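PDB 6BG8: Ice-binding protein 1 from Shewanella frigidimarina, which adsorbs the bacterium onto ice as an adhesin and inhibits the growth of ice crystals, this chain being its ice-binding (DUF3494) domain. Local coordinates for residues G9-A12 against R13-M16. Sequence-based numbering, arbitrary orientation.
Sequences GEVA and RFAM
R13 reaches back along the chain to E10 in a short 3-10 segment, 10-13, that leads into strand 14-18. The two side chains run side by side: R13 NH1 donates a hydrogen bond of 2.9 Å to E10 OE2, which makes the pair a salt bridge, with the oxygen met nearly along its C-O axis and lying 4° out of the guanidinium plane. Carboxylate and guanidinium are turned 30° from each other. A chi1 of 66° sets R13 CG between the backbone N and carbonyl carbon, 3.1 Å from E10 O, while R13 N makes only a weak bond to that same oxygen. R13 NE also forms a salt bridge with D34, and E10 OE1 is hydrogen-bonded to Y81 OH.

At F14 the backbone N closes the turn on V11 O at 3.1 Å. The F14 ring carries R13 CG over one face, 3.6 Å above the plane and toward the rim, and meets V11 CA at its edge; its CD2 is 3.9 Å from V11 CB.

F14 and E10 both pack on F87 and S91 of helix 84-103, which runs alongside the beta-solenoid of this ice-binding fold, and V11 touches F221. Strand 14-18, entered here, lies between the parallel strands 34-37 and 219-222.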
loop_
_atom_site.group_PDB
_atom_site.type_symbol
_atom_site.label_atom_id
_atom_site.label_comp_id
_atom_site.label_asym_id
_atom_site.label_seq_id
_atom_site.Cartn_x
_atom_site.Cartn_y
_atom_site.Cartn_z
ATOM N N GLY A 9 0.862 -12.556 -4.672
ATOM C CA GLY A 9 1.933 -13.131 -5.461
ATOM C C GLY A 9 3.258 -12.508 -5.081
ATOM O O GLY A 9 3.576 -12.335 -3.896
ATOM N N GLU A 10 4.025 -12.125 -6.102
ATOM C CA GLU A 10 5.368 -11.610 -5.867
ATOM C C GLU A 10 5.352 -10.272 -5.140
ATOM O O GLU A 10 6.329 -9.929 -4.464
ATOM C CB GLU A 10 6.112 -11.468 -7.194
ATOM C CG GLU A 10 7.600 -11.170 -7.029
ATOM C CD GLU A 10 8.337 -12.338 -6.415
ATOM O OE1 GLU A 10 8.027 -13.493 -6.770
ATOM O OE2 GLU A 10 9.222 -12.109 -5.573
ATOM N N VAL A 11 4.277 -9.488 -5.274
ATOM C CA VAL A 11 4.333 -8.135 -4.722
ATOM C C VAL A 11 4.072 -8.098 -3.225
ATOM O O VAL A 11 4.156 -7.018 -2.627
ATOM C CB VAL A 11 3.384 -7.168 -5.463
ATOM C CG1 VAL A 11 3.573 -7.297 -6.982
ATOM C CG2 VAL A 11 1.933 -7.364 -5.051
ATOM N N ALA A 12 3.784 -9.245 -2.593
ATOM C CA ALA A 12 3.731 -9.298 -1.132
ATOM C C ALA A 12 5.040 -8.841 -0.496
ATOM O O ALA A 12 5.042 -8.363 0.642
ATOM C CB ALA A 12 3.400 -10.714 -0.666
ATOM N N ARG A 13 6.158 -8.968 -1.217
ATOM C CA ARG A 13 7.458 -8.594 -0.670
ATOM C C ARG A 13 7.635 -7.089 -0.535
ATOM O O ARG A 13 8.549 -6.647 0.168
ATOM C CB ARG A 13 8.578 -9.126 -1.566
ATOM C CG ARG A 13 8.596 -8.464 -2.932
ATOM C CD ARG A 13 9.527 -9.191 -3.881
ATOM N NE ARG A 13 10.890 -9.102 -3.375
ATOM C CZ ARG A 13 11.806 -10.056 -3.477
ATOM N NH1 ARG A 13 11.524 -11.195 -4.094
ATOM N NH2 ARG A 13 13.010 -9.861 -2.955
ATOM N N PHE A 14 6.825 -6.290 -1.217
ATOM C CA PHE A 14 7.067 -4.853 -1.271
ATOM C C PHE A 14 6.360 -4.134 -0.133
ATOM O O PHE A 14 5.189 -4.408 0.158
ATOM C CB PHE A 14 6.600 -4.265 -2.601
ATOM C CG PHE A 14 7.407 -4.714 -3.776
ATOM C CD1 PHE A 14 8.652 -4.146 -4.047
ATOM C CD2 PHE A 14 6.922 -5.703 -4.625
ATOM C CE1 PHE A 14 9.397 -4.561 -5.150
ATOM C CE2 PHE A 14 7.660 -6.126 -5.720
ATOM C CZ PHE A 14 8.902 -5.557 -5.986
ATOM N N ALA A 15 7.085 -3.215 0.506
ATOM C CA ALA A 15 6.452 -2.151 1.276
ATOM C C ALA A 15 5.865 -1.092 0.348
ATOM O O ALA A 15 4.783 -0.554 0.607
ATOM C CB ALA A 15 7.478 -1.523 2.226
ATOM N N MET A 16 6.563 -0.782 -0.745
ATOM C CA MET A 16 6.111 0.229 -1.686
ATOM C C MET A 16 6.467 -0.203 -3.097
ATOM O O MET A 16 7.569 -0.700 -3.345
ATOM C CB MET A 16 6.739 1.593 -1.389
ATOM C CG MET A 16 6.505 2.067 0.031
ATOM S SD MET A 16 7.120 3.734 0.349
ATOM C CE MET A 16 8.809 3.636 -0.174
#